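Local structure of ATP-dependent DNA helicase PIF1 (7OTJ) at residues 261-266 with 283-288; 287-292 with 314-319; 294-299 with 308-313; 401-406 with 418-423; 422-427 with 441-446. The protein probably couples ATP hydrolysis to 5'-3' unwinding of DNA, including G-quadruplexes, to keep nuclear and mitochondrial genomes stable. All blocks are in the same frame, centred on the assembly; numbering follows the deposited sequence.

Contact 1: 261-266 with 283-288; sequences YNSVDT and APQVLN
Tyr261 and Leu287 form an antiparallel hydrogen-bonded pair: Tyr261 N donates to Leu287 O at 2.9 Å, and Leu287 N donates to Tyr261 O at 2.9 Å in a nearly straight bond, 174° at the hydrogen. Asn262 and Val286 make the adjoining non-hydrogen-bonded pair. A third backbone bond, Ser263 N to Gln285 O at 2.9 Å, continues the pairing into the break at Ser263, opposite the residue before strand 286-289.

Side-chain packing differs between the two faces. On the buried face Tyr261 CB meets Leu287 CB at 4.1 Å. On the exposed one Asn262 and Val286 lie side by side and point the same way, the polar Asn262 OD1 resting against the methyl Val286 CG2 at 3.7 Å.

Polar side chains gather round Ser263. Its OG sits between the backbone N and the carbonyl carbon (chi1 67°), which brings it 3.6 Å from Gln285 CG. The same OG donates to Asp265 OD1 at 3.0 Å, arriving from above the carboxylate plane. Asp265 OD2 lies 4.1 Å from Gln285 CG and is salt-bridged to Arg439, so each carboxylate oxygen has a partner. At the other end of the segment, Tyr261 OH is hydrogen-bonded to Lys402 O.

This is plain antiparallel strand pairing, joining strands 259-267 and 286-289 in the antiparallel sheet of the SH3-like 2B domain.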
# COMPACT_ATOMS: atom_id res chain seq x y z
N TYR A 261 14.75 16.06 -13.78
CA TYR A 261 14.23 15.23 -14.86
C TYR A 261 12.77 15.59 -15.06
O TYR A 261 11.91 15.23 -14.24
CB TYR A 261 14.37 13.74 -14.53
CG TYR A 261 15.77 13.19 -14.60
CD1 TYR A 261 16.42 13.07 -15.82
CD2 TYR A 261 16.43 12.77 -13.45
CE1 TYR A 261 17.70 12.55 -15.89
CE2 TYR A 261 17.70 12.25 -13.52
CZ TYR A 261 18.33 12.14 -14.74
OH TYR A 261 19.60 11.63 -14.82
N ASN A 262 12.47 16.28 -16.15
CA ASN A 262 11.10 16.60 -16.51
C ASN A 262 10.49 15.44 -17.28
O ASN A 262 11.15 14.81 -18.11
CB ASN A 262 11.03 17.88 -17.33
CG ASN A 262 11.44 19.10 -16.53
OD1 ASN A 262 11.07 19.25 -15.36
ND2 ASN A 262 12.22 19.98 -17.15
N SER A 263 9.22 15.16 -17.00
CA SER A 263 8.51 14.09 -17.68
C SER A 263 8.02 14.56 -19.04
O SER A 263 7.67 15.73 -19.23
CB SER A 263 7.32 13.61 -16.86
OG SER A 263 6.33 14.62 -16.77
N VAL A 264 7.96 13.63 -19.98
CA VAL A 264 7.38 13.88 -21.30
C VAL A 264 5.93 13.43 -21.24
O VAL A 264 5.65 12.24 -21.11
CB VAL A 264 8.15 13.15 -22.41
CG1 VAL A 264 7.52 13.46 -23.76
CG2 VAL A 264 9.62 13.54 -22.38
N ASP A 265 5.01 14.40 -21.30
CA ASP A 265 3.59 14.15 -21.15
C ASP A 265 2.89 14.38 -22.48
O ASP A 265 2.94 15.49 -23.02
CB ASP A 265 2.99 15.05 -20.06
CG ASP A 265 3.41 14.62 -18.66
OD1 ASP A 265 4.14 13.61 -18.54
OD2 ASP A 265 3.02 15.29 -17.68
N THR A 266 2.25 13.34 -23.01
CA THR A 266 1.49 13.43 -24.25
C THR A 266 0.12 12.80 -24.03
O THR A 266 -0.14 12.14 -23.02
CB THR A 266 2.22 12.73 -25.41
OG1 THR A 266 2.54 11.39 -25.03
CG2 THR A 266 3.49 13.47 -25.74
N ALA A 283 4.14 8.33 -11.10
CA ALA A 283 5.37 8.87 -11.66
C ALA A 283 5.32 10.39 -11.63
O ALA A 283 4.32 10.99 -12.08
CB ALA A 283 5.56 8.38 -13.10
N PRO A 284 6.35 11.06 -11.12
CA PRO A 284 6.26 12.51 -10.92
C PRO A 284 6.51 13.29 -12.20
O PRO A 284 7.31 12.90 -13.06
CB PRO A 284 7.36 12.78 -9.89
CG PRO A 284 8.37 11.72 -10.17
CD PRO A 284 7.58 10.49 -10.55
N GLN A 285 5.82 14.42 -12.31
CA GLN A 285 6.05 15.31 -13.44
C GLN A 285 7.46 15.88 -13.42
O GLN A 285 8.12 15.98 -14.46
CB GLN A 285 5.01 16.42 -13.46
CG GLN A 285 5.02 17.23 -14.74
CD GLN A 285 4.21 18.49 -14.62
OE1 GLN A 285 4.00 19.01 -13.53
NE2 GLN A 285 3.73 19.00 -15.76
N VAL A 286 7.94 16.28 -12.24
CA VAL A 286 9.31 16.76 -12.06
C VAL A 286 9.99 15.87 -11.02
O VAL A 286 9.57 15.82 -9.86
CB VAL A 286 9.36 18.23 -11.63
CG1 VAL A 286 10.80 18.71 -11.47
CG2 VAL A 286 8.61 19.10 -12.64
N LEU A 287 11.04 15.16 -11.44
CA LEU A 287 11.82 14.27 -10.58
C LEU A 287 13.16 14.93 -10.29
O LEU A 287 14.02 15.02 -11.17
CB LEU A 287 12.01 12.90 -11.24
CG LEU A 287 12.87 11.88 -10.49
CD1 LEU A 287 12.31 11.59 -9.12
CD2 LEU A 287 12.99 10.59 -11.29
N ASN A 288 13.34 15.41 -9.05
CA ASN A 288 14.57 16.08 -8.64
C ASN A 288 15.45 15.09 -7.88
O ASN A 288 15.01 14.50 -6.89
CB ASN A 288 14.27 17.30 -7.77
CG ASN A 288 13.46 18.35 -8.50
OD1 ASN A 288 13.98 19.06 -9.37
ND2 ASN A 288 12.19 18.47 -8.15

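Contact 2: 287-292 with 314-319; sequences LNLKVG and IDFVDR
Val291 and Ile314 mark the nearest approach of the two backbones, CA to CA 5.5 Å, and since no hydrogen bond spans 287-292 and 314-319 the contact rests on van der Waals packing of side chains against one another and against backbone. Phe316 carries most of it. Its CG is anti to the carbonyl carbon (chi1 -50°), and the far end of the ring, CE1, CZ and CE2, abuts 289-291. Phe316 CZ lies 3.6 Å from Leu289 CB, which comes in obliquely. The same CZ is 3.4 Å from Lys290 O, and this carbonyl oxygen stands at the ring edge, near its plane. Leu289 CD1 also reaches the edge, 4.0 Å from Phe316 CE2, and the two side chains cross at about a right angle.

Val291 divides its methyl groups between two partners. Its CG2 meets Phe316 CE1 at 3.9 Å, again at the edge, as the two side chains slide past each other in opposite directions. The other methyl, CG1, packs against the backbone oxygen of Ile314.

The Lys290 side chain starts out away from this packing, and its NZ is hydrogen-bonded to Leu251 O and Ile254 O, at the end of helix 240-253. Gly292 follows with a positive phi of 89°, backbone angles that call for glycine, and its backbone bonds to Val313. Around the pair, Phe316 also touches Val259 and Tyr261 of strand 259-267 and Pro404 of strand 404-409, while Ile314 and Asp315 make backbone hydrogen bonds to Leu405 of the latter strand.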
# COMPACT_ATOMS: atom_id res chain seq x y z
N LEU A 287 11.04 15.16 -11.44
CA LEU A 287 11.82 14.27 -10.58
C LEU A 287 13.16 14.93 -10.29
O LEU A 287 14.02 15.02 -11.17
CB LEU A 287 12.01 12.90 -11.24
CG LEU A 287 12.87 11.88 -10.49
CD1 LEU A 287 12.31 11.59 -9.12
CD2 LEU A 287 12.99 10.59 -11.29
N ASN A 288 13.34 15.41 -9.05
CA ASN A 288 14.57 16.08 -8.64
C ASN A 288 15.45 15.09 -7.88
O ASN A 288 15.01 14.50 -6.89
CB ASN A 288 14.27 17.30 -7.77
CG ASN A 288 13.46 18.35 -8.50
OD1 ASN A 288 13.98 19.06 -9.37
ND2 ASN A 288 12.19 18.47 -8.15
N LEU A 289 16.69 14.92 -8.34
CA LEU A 289 17.60 13.94 -7.76
C LEU A 289 18.97 14.55 -7.55
O LEU A 289 19.50 15.21 -8.45
CB LEU A 289 17.70 12.69 -8.65
CG LEU A 289 16.44 11.84 -8.85
CD1 LEU A 289 16.75 10.66 -9.76
CD2 LEU A 289 15.90 11.36 -7.51
N LYS A 290 19.55 14.33 -6.37
CA LYS A 290 20.96 14.59 -6.13
C LYS A 290 21.68 13.26 -5.93
O LYS A 290 21.09 12.18 -6.00
CB LYS A 290 21.16 15.49 -4.91
CG LYS A 290 20.80 16.94 -5.14
CD LYS A 290 20.93 17.76 -3.87
CE LYS A 290 20.54 19.21 -4.10
NZ LYS A 290 20.58 20.01 -2.85
N VAL A 291 22.98 13.34 -5.66
CA VAL A 291 23.74 12.15 -5.33
C VAL A 291 23.48 11.78 -3.87
O VAL A 291 23.61 12.62 -2.98
CB VAL A 291 25.23 12.36 -5.60
CG1 VAL A 291 26.00 11.09 -5.30
CG2 VAL A 291 25.44 12.80 -7.05
N GLY A 292 23.08 10.53 -3.64
CA GLY A 292 22.76 10.05 -2.32
C GLY A 292 21.32 10.25 -1.89
O GLY A 292 20.97 9.86 -0.77
N ILE A 314 23.74 6.84 -6.79
CA ILE A 314 25.17 7.02 -6.63
C ILE A 314 25.76 7.95 -7.69
O ILE A 314 26.67 8.73 -7.39
CB ILE A 314 25.89 5.65 -6.66
CG1 ILE A 314 25.06 4.60 -5.91
CG2 ILE A 314 27.28 5.76 -6.06
CD1 ILE A 314 25.57 3.19 -6.08
N ASP A 315 25.27 7.89 -8.93
CA ASP A 315 25.84 8.70 -10.00
C ASP A 315 24.76 9.00 -11.04
O ASP A 315 23.68 8.42 -11.03
CB ASP A 315 27.05 8.00 -10.64
CG ASP A 315 28.02 8.97 -11.29
OD1 ASP A 315 27.82 10.20 -11.17
OD2 ASP A 315 28.99 8.50 -11.92
N PHE A 316 25.09 9.93 -11.96
CA PHE A 316 24.26 10.21 -13.14
C PHE A 316 25.19 10.37 -14.35
O PHE A 316 25.67 11.48 -14.61
CB PHE A 316 23.42 11.48 -12.99
CG PHE A 316 22.63 11.57 -11.72
CD1 PHE A 316 23.18 12.17 -10.60
CD2 PHE A 316 21.33 11.12 -11.68
CE1 PHE A 316 22.44 12.27 -9.44
CE2 PHE A 316 20.59 11.22 -10.52
CZ PHE A 316 21.15 11.80 -9.40
N VAL A 317 25.43 9.28 -15.07
CA VAL A 317 25.82 9.40 -16.48
C VAL A 317 25.55 8.07 -17.16
O VAL A 317 25.78 7.00 -16.57
CB VAL A 317 27.30 9.84 -16.64
CG1 VAL A 317 28.26 8.86 -15.97
CG2 VAL A 317 27.65 10.04 -18.11
N ASP A 318 25.00 8.13 -18.37
CA ASP A 318 25.11 7.02 -19.32
C ASP A 318 24.97 7.59 -20.73
O ASP A 318 23.84 7.89 -21.15
CB ASP A 318 24.07 5.95 -19.05
CG ASP A 318 24.08 4.86 -20.11
OD1 ASP A 318 25.11 4.17 -20.26
OD2 ASP A 318 23.05 4.70 -20.81
N ARG A 319 26.07 7.73 -21.45
CA ARG A 319 25.91 7.84 -22.90
C ARG A 319 26.01 6.46 -23.55
O ARG A 319 26.82 6.24 -24.46
CB ARG A 319 26.95 8.79 -23.48
CG ARG A 319 26.80 10.24 -23.05
CD ARG A 319 27.89 11.09 -23.71
NE ARG A 319 27.83 12.49 -23.31
CZ ARG A 319 28.69 13.42 -23.71
NH1 ARG A 319 29.70 13.13 -24.52
NH2 ARG A 319 28.55 14.66 -23.27

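Contact 3: 294-299 with 308-313; sequences QVMCIK and GTLGKV
Met296 runs its side chain over Leu310 of the opposite strand and Gly308 of the loop leading into it. CB meets Leu310 CD2 at 3.7 Å. CG, anti to the backbone N (chi1 160°), continues to Gly308 O at 3.7 Å; SD passes Gly308 CA at 3.8 Å, and after a bend at chi3 the terminal CE rests on Gly308 CA at 3.7 Å. Gly308 thus presents bare backbone to the thioether, and its positive phi of 103° is one that favours glycine.

Beneath this side chain the backbones pair antiparallel. Val295 and Gly311 form the hydrogen-bonded pair: Gly311 N donates to Val295 O at 2.9 Å, and the return bond, Val295 N to Gly311 O, is longer at 3.3 Å, its donor lying above the carbonyl plane. Cys297 N to Thr309 O and Gly308 N to Cys297 O continue the bonding past the start of strand 310-316. On the face away from Met296, Val295 CG2 packs over the Gly311 backbone.

Strand 294-297 lies between two neighbours in the sheet: it pairs with 310-316 along one edge and with 435-446 along the other, through Met296 with Ile445, while strand 310-316 bonds onward to 404-409, through Lys312 with Lys407.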
# COMPACT_ATOMS: atom_id res chain seq x y z
N GLN A 294 17.60 9.64 -1.14
CA GLN A 294 16.75 8.47 -0.94
C GLN A 294 15.68 8.38 -2.02
O GLN A 294 15.03 9.38 -2.36
CB GLN A 294 16.10 8.54 0.44
CG GLN A 294 15.69 7.20 1.02
CD GLN A 294 16.88 6.38 1.48
OE1 GLN A 294 18.02 6.86 1.50
NE2 GLN A 294 16.62 5.14 1.85
N VAL A 295 15.47 7.17 -2.55
CA VAL A 295 14.51 6.97 -3.64
C VAL A 295 13.79 5.64 -3.44
O VAL A 295 14.25 4.76 -2.72
CB VAL A 295 15.16 6.97 -5.04
CG1 VAL A 295 15.65 8.35 -5.43
CG2 VAL A 295 16.27 5.94 -5.10
N MET A 296 12.65 5.52 -4.11
CA MET A 296 11.86 4.30 -4.10
C MET A 296 11.47 3.95 -5.52
O MET A 296 10.93 4.79 -6.26
CB MET A 296 10.60 4.47 -3.24
CG MET A 296 9.52 3.46 -3.54
SD MET A 296 8.10 3.58 -2.43
CE MET A 296 6.76 3.26 -3.55
N CYS A 297 11.72 2.70 -5.91
CA CYS A 297 11.29 2.21 -7.21
C CYS A 297 9.77 2.08 -7.23
O CYS A 297 9.15 1.63 -6.26
CB CYS A 297 11.94 0.86 -7.50
SG CYS A 297 11.49 0.15 -9.08
N ILE A 298 9.15 2.47 -8.35
CA ILE A 298 7.70 2.43 -8.43
C ILE A 298 7.21 1.54 -9.57
O ILE A 298 6.07 1.67 -10.01
CB ILE A 298 7.11 3.85 -8.55
CG1 ILE A 298 7.57 4.51 -9.86
CG2 ILE A 298 7.51 4.70 -7.35
CD1 ILE A 298 6.98 5.88 -10.10
N LYS A 299 8.05 0.62 -10.05
CA LYS A 299 7.65 -0.36 -11.05
C LYS A 299 8.25 -1.71 -10.69
O LYS A 299 9.37 -1.78 -10.16
CB LYS A 299 8.10 0.05 -12.46
CG LYS A 299 7.69 -0.93 -13.55
CD LYS A 299 7.89 -0.36 -14.94
CE LYS A 299 6.89 0.76 -15.24
NZ LYS A 299 5.47 0.30 -15.35
N GLY A 308 8.03 -0.37 -4.83
CA GLY A 308 8.20 -0.13 -3.41
C GLY A 308 9.61 -0.30 -2.90
O GLY A 308 9.90 0.17 -1.79
N THR A 309 10.49 -0.94 -3.67
CA THR A 309 11.86 -1.17 -3.23
C THR A 309 12.59 0.15 -3.02
O THR A 309 12.58 1.03 -3.89
CB THR A 309 12.61 -2.02 -4.26
OG1 THR A 309 11.89 -3.24 -4.49
CG2 THR A 309 14.00 -2.35 -3.76
N LEU A 310 13.24 0.28 -1.87
CA LEU A 310 14.00 1.49 -1.57
C LEU A 310 15.43 1.35 -2.09
O LEU A 310 15.99 0.25 -2.14
CB LEU A 310 14.01 1.76 -0.06
CG LEU A 310 12.64 1.89 0.60
CD1 LEU A 310 12.75 2.13 2.09
CD2 LEU A 310 11.85 3.01 -0.06
N GLY A 311 16.01 2.48 -2.47
CA GLY A 311 17.33 2.48 -3.07
C GLY A 311 18.06 3.77 -2.79
O GLY A 311 17.55 4.66 -2.10
N LYS A 312 19.25 3.88 -3.36
CA LYS A 312 20.09 5.06 -3.17
C LYS A 312 20.86 5.33 -4.46
O LYS A 312 21.50 4.44 -5.01
CB LYS A 312 21.06 4.85 -2.00
CG LYS A 312 22.13 5.93 -1.86
CD LYS A 312 22.90 5.75 -0.56
CE LYS A 312 24.17 6.59 -0.52
NZ LYS A 312 25.25 6.08 -1.42
N VAL A 313 20.77 6.58 -4.92
CA VAL A 313 21.40 7.00 -6.17
C VAL A 313 22.86 7.34 -5.92
O VAL A 313 23.20 8.03 -4.95
CB VAL A 313 20.64 8.20 -6.77
CG1 VAL A 313 20.34 9.21 -5.69
CG2 VAL A 313 21.45 8.82 -7.88

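Contact 4: 401-406 with 418-423; sequences KKYPLV and TVVVEP
Tyr403 lays one ring face over Pro423 just past the paired part of a beta hairpin, strands 404-409 and 416-420. Pro423 CD stands 3.9 Å from the ring centroid, 29° off the normal, a CH-pi contact in which the two side chains cross at about a right angle. Glu422 CG packs beside it, 3.5 Å from Tyr403 CE2. Val420 CG2 comes to the ring edge in plane, 3.9 Å from Tyr403 CD2.

Beside the Val406–Val419 pair the side chains of Leu405 and Thr418 cross at about a right angle, Leu405 CD1 touching Thr418 CG2 at 3.7 Å. On the opposite face Val406 CG2 meets Val421 CG2, methyl to methyl, at 3.7 Å.

Backbone bonds hold these groups in place. Val421 N donates to Pro404 O at 3.1 Å, nearly in line with the carbonyl. Val406 and Val419 exchange bonds as a hydrogen-bonded pair, with Val419 N to Val406 O at 2.8 Å. Leu405 and Val420 form the adjoining non-hydrogen-bonded pair.

Farther out, the Tyr403 ring meets the ring of Phe442 with planes about 75° apart. Lys402, one residue earlier, is hydrogen-bonded through NZ to Phe316 O.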
# COMPACT_ATOMS: atom_id res chain seq x y z
N LYS A 401 19.93 13.11 -21.55
CA LYS A 401 21.28 12.58 -21.73
C LYS A 401 21.71 11.52 -20.72
O LYS A 401 22.63 10.75 -21.03
CB LYS A 401 22.32 13.71 -21.73
CG LYS A 401 22.26 14.60 -22.96
CD LYS A 401 23.37 15.63 -22.96
CE LYS A 401 23.32 16.46 -24.22
NZ LYS A 401 24.37 17.52 -24.21
N LYS A 402 21.10 11.46 -19.53
CA LYS A 402 21.75 10.83 -18.38
C LYS A 402 20.77 9.99 -17.57
O LYS A 402 19.69 10.46 -17.21
CB LYS A 402 22.38 11.89 -17.47
CG LYS A 402 23.74 12.38 -17.93
CD LYS A 402 24.17 13.58 -17.10
CE LYS A 402 25.58 14.02 -17.43
NZ LYS A 402 26.61 13.06 -16.92
N TYR A 403 21.18 8.71 -17.24
CA TYR A 403 20.30 7.93 -16.38
C TYR A 403 20.83 7.88 -14.95
O TYR A 403 22.05 7.90 -14.73
CB TYR A 403 20.15 6.50 -16.91
CG TYR A 403 19.40 6.40 -18.22
CD1 TYR A 403 18.81 7.51 -18.80
CD2 TYR A 403 19.27 5.18 -18.87
CE1 TYR A 403 18.12 7.42 -19.99
CE2 TYR A 403 18.59 5.07 -20.06
CZ TYR A 403 18.01 6.19 -20.62
OH TYR A 403 17.33 6.07 -21.80
N PRO A 404 19.94 7.84 -13.96
CA PRO A 404 20.38 7.65 -12.57
C PRO A 404 20.97 6.26 -12.34
O PRO A 404 20.48 5.26 -12.86
CB PRO A 404 19.09 7.84 -11.76
CG PRO A 404 18.18 8.59 -12.65
CD PRO A 404 18.50 8.13 -14.04
N LEU A 405 22.03 6.22 -11.54
CA LEU A 405 22.62 4.98 -11.07
C LEU A 405 22.18 4.77 -9.63
O LEU A 405 22.53 5.55 -8.74
CB LEU A 405 24.15 5.03 -11.17
CG LEU A 405 24.88 3.74 -10.78
CD1 LEU A 405 24.43 2.60 -11.67
CD2 LEU A 405 26.38 3.95 -10.87
N VAL A 406 21.40 3.72 -9.39
CA VAL A 406 20.71 3.53 -8.11
C VAL A 406 21.04 2.14 -7.56
O VAL A 406 20.96 1.14 -8.29
CB VAL A 406 19.19 3.71 -8.25
CG1 VAL A 406 18.53 3.60 -6.89
CG2 VAL A 406 18.88 5.06 -8.89
N THR A 418 22.93 -2.71 -7.42
CA THR A 418 23.00 -1.45 -8.15
C THR A 418 22.63 -1.69 -9.61
O THR A 418 23.10 -2.65 -10.22
CB THR A 418 24.39 -0.84 -8.04
OG1 THR A 418 24.77 -0.76 -6.66
CG2 THR A 418 24.42 0.55 -8.65
N VAL A 419 21.79 -0.81 -10.15
CA VAL A 419 21.28 -0.94 -11.51
C VAL A 419 21.14 0.45 -12.12
O VAL A 419 21.08 1.46 -11.42
CB VAL A 419 19.92 -1.69 -11.57
CG1 VAL A 419 20.11 -3.17 -11.27
CG2 VAL A 419 18.93 -1.07 -10.60
N VAL A 420 21.10 0.48 -13.45
CA VAL A 420 20.91 1.72 -14.19
C VAL A 420 19.43 1.86 -14.50
O VAL A 420 18.85 1.04 -15.22
CB VAL A 420 21.76 1.73 -15.47
CG1 VAL A 420 21.72 0.37 -16.16
CG2 VAL A 420 21.28 2.84 -16.41
N VAL A 421 18.81 2.91 -13.97
CA VAL A 421 17.35 3.07 -14.02
C VAL A 421 16.99 3.81 -15.30
O VAL A 421 17.29 4.99 -15.46
CB VAL A 421 16.83 3.82 -12.79
CG1 VAL A 421 15.33 3.98 -12.86
CG2 VAL A 421 17.23 3.10 -11.51
N GLU A 422 16.31 3.11 -16.22
CA GLU A 422 15.86 3.67 -17.48
C GLU A 422 14.47 4.28 -17.33
O GLU A 422 13.72 3.94 -16.41
CB GLU A 422 15.85 2.58 -18.56
CG GLU A 422 17.23 2.07 -18.93
CD GLU A 422 17.21 1.12 -20.10
OE1 GLU A 422 16.49 0.10 -20.03
OE2 GLU A 422 17.90 1.39 -21.11
N PRO A 423 14.08 5.19 -18.23
CA PRO A 423 12.72 5.74 -18.16
C PRO A 423 11.67 4.71 -18.57
O PRO A 423 11.93 3.81 -19.37
CB PRO A 423 12.76 6.91 -19.15
CG PRO A 423 13.84 6.56 -20.10
CD PRO A 423 14.88 5.83 -19.29

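Contact 5: 422-427 with 441-446; sequences EPEQWT and QFPLIL
Trp426 sets the rim of its six-membered ring against Gln441 O and Pro443, where segment 441-446 kinks through an inverse gamma turn centred on Pro443. The turn is closed by Leu444 N donating to Phe442 O at 2.8 Å. Gln441 O lies at the Trp426 edge, near the ring plane and 3.1 Å from CZ3. Trp426 CH2 touches Pro443 CB at 3.7 Å, the two side chains crossing at about a right angle. Lys299 makes a cation-pi contact with the same indole.

Gln441 O is also the acceptor for Glu424 N at 2.8 Å, with the donor above the carbonyl plane. Gln441 N returns a bond to Glu424 O at 3.0 Å, completing the one antiparallel hydrogen-bonded pair between these segments. The Gln441 side chain is bent at chi2 (67°, placing CD); its OE1 accepts Phe442 N at 3.1 Å, in the plane of the amide carbonyl. Its NE2 is hydrogen-bonded to Pro284 O and Tyr261 O, so both ends of this buried amide are engaged.

Pro423 and Phe442 lie side by side and point the same way. Pro423 CB stands over the centre of one face of the Phe442 ring, 4.3 Å above its plane, while Pro423 CD approaches Phe442 CE1 at 3.6 Å. Phe442 also meets the Tyr261 ring, with planes about 55° apart.

The arrangement belongs to a beta hairpin of strands 424-429 and 435-446, the second of which is interrupted at the proline turn before it resumes at Leu444.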
# COMPACT_ATOMS: atom_id res chain seq x y z
N GLU A 422 16.31 3.11 -16.22
CA GLU A 422 15.86 3.67 -17.48
C GLU A 422 14.47 4.28 -17.33
O GLU A 422 13.72 3.94 -16.41
CB GLU A 422 15.85 2.58 -18.56
CG GLU A 422 17.23 2.07 -18.93
CD GLU A 422 17.21 1.12 -20.10
OE1 GLU A 422 16.49 0.10 -20.03
OE2 GLU A 422 17.90 1.39 -21.11
N PRO A 423 14.08 5.19 -18.23
CA PRO A 423 12.72 5.74 -18.16
C PRO A 423 11.67 4.71 -18.57
O PRO A 423 11.93 3.81 -19.37
CB PRO A 423 12.76 6.91 -19.15
CG PRO A 423 13.84 6.56 -20.10
CD PRO A 423 14.88 5.83 -19.29
N GLU A 424 10.48 4.87 -18.00
CA GLU A 424 9.35 3.98 -18.24
C GLU A 424 8.14 4.79 -18.68
O GLU A 424 8.12 6.02 -18.52
CB GLU A 424 9.00 3.17 -16.99
CG GLU A 424 10.04 2.14 -16.61
CD GLU A 424 10.24 1.11 -17.70
OE1 GLU A 424 11.40 0.90 -18.12
OE2 GLU A 424 9.23 0.52 -18.15
N GLN A 425 7.15 4.11 -19.23
CA GLN A 425 5.93 4.76 -19.70
C GLN A 425 4.73 4.29 -18.88
O GLN A 425 4.53 3.09 -18.69
CB GLN A 425 5.69 4.47 -21.19
CG GLN A 425 4.46 5.18 -21.75
CD GLN A 425 4.08 4.72 -23.14
OE1 GLN A 425 4.41 3.61 -23.55
NE2 GLN A 425 3.38 5.57 -23.87
N TRP A 426 3.94 5.25 -18.42
CA TRP A 426 2.64 5.01 -17.80
C TRP A 426 1.56 5.54 -18.74
O TRP A 426 1.67 6.66 -19.24
CB TRP A 426 2.53 5.67 -16.43
CG TRP A 426 3.43 5.08 -15.37
CD1 TRP A 426 3.08 4.19 -14.40
CD2 TRP A 426 4.82 5.35 -15.18
NE1 TRP A 426 4.17 3.88 -13.62
CE2 TRP A 426 5.25 4.58 -14.08
CE3 TRP A 426 5.75 6.17 -15.83
CZ2 TRP A 426 6.56 4.61 -13.61
CZ3 TRP A 426 7.06 6.19 -15.37
CH2 TRP A 426 7.45 5.42 -14.27
N THR A 427 0.53 4.73 -18.97
CA THR A 427 -0.50 5.06 -19.95
C THR A 427 -1.87 4.93 -19.32
O THR A 427 -2.13 4.00 -18.55
CB THR A 427 -0.42 4.15 -21.18
OG1 THR A 427 -0.60 2.79 -20.77
CG2 THR A 427 0.91 4.31 -21.89
N GLN A 441 8.77 8.83 -17.67
CA GLN A 441 9.57 9.31 -16.55
C GLN A 441 10.34 8.12 -15.99
O GLN A 441 9.95 6.97 -16.18
CB GLN A 441 8.68 9.95 -15.47
CG GLN A 441 9.42 10.48 -14.25
CD GLN A 441 10.30 11.68 -14.57
OE1 GLN A 441 11.41 11.53 -15.08
NE2 GLN A 441 9.80 12.87 -14.28
N PHE A 442 11.44 8.42 -15.32
CA PHE A 442 12.13 7.38 -14.57
C PHE A 442 11.24 6.91 -13.43
O PHE A 442 10.57 7.72 -12.78
CB PHE A 442 13.46 7.90 -14.03
CG PHE A 442 14.42 8.33 -15.10
CD1 PHE A 442 15.30 7.42 -15.65
CD2 PHE A 442 14.42 9.63 -15.57
CE1 PHE A 442 16.18 7.81 -16.64
CE2 PHE A 442 15.29 10.02 -16.56
CZ PHE A 442 16.17 9.11 -17.10
N PRO A 443 11.19 5.60 -13.17
CA PRO A 443 10.29 5.08 -12.13
C PRO A 443 10.85 5.27 -10.72
O PRO A 443 11.08 4.31 -9.98
CB PRO A 443 10.18 3.60 -12.52
CG PRO A 443 11.50 3.29 -13.12
CD PRO A 443 11.90 4.53 -13.89
N LEU A 444 11.02 6.53 -10.32
CA LEU A 444 11.62 6.84 -9.03
C LEU A 444 10.90 8.02 -8.40
O LEU A 444 10.44 8.93 -9.10
CB LEU A 444 13.11 7.16 -9.16
CG LEU A 444 14.04 6.09 -9.73
CD1 LEU A 444 15.43 6.66 -9.97
CD2 LEU A 444 14.11 4.89 -8.80
N ILE A 445 10.78 7.98 -7.07
CA ILE A 445 10.34 9.10 -6.26
C ILE A 445 11.29 9.22 -5.08
O ILE A 445 11.82 8.22 -4.59
CB ILE A 445 8.88 8.94 -5.77
CG1 ILE A 445 8.73 7.64 -5.00
CG2 ILE A 445 7.90 9.01 -6.94
CD1 ILE A 445 7.39 7.49 -4.34
N LEU A 446 11.54 10.46 -4.65
CA LEU A 446 12.36 10.67 -3.46
C LEU A 446 11.67 10.02 -2.27
O LEU A 446 10.58 10.46 -1.88
CB LEU A 446 12.59 12.16 -3.19
CG LEU A 446 13.46 12.98 -4.14
CD1 LEU A 446 13.39 14.46 -3.79
CD2 LEU A 446 14.89 12.49 -4.12

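How the contacts relate
All five contacts belong to one antiparallel sheet. Contacts 1 and 2 share Leu287 and Asn288, and contacts 4 and 5 share Glu422 and Pro423, where one hairpin passes into the next. Contacts 2 and 4 have centres about 7 Å apart and are bonded directly, Ile314 N to Leu405 O; contacts 1 and 5, about 8 Å apart, join through the Gln441 amide. Contact 3 bonds to contact 5 through Met296 N and Ile445 O. None forms the nucleotide pocket: the Leu310 side chain of contact 3 stays about 14 Å from ADP. Contact 5 comes nearest the bound nucleic acid, about 6 Å at its nearest atom, against about 17 Å for contacts 2 and 4.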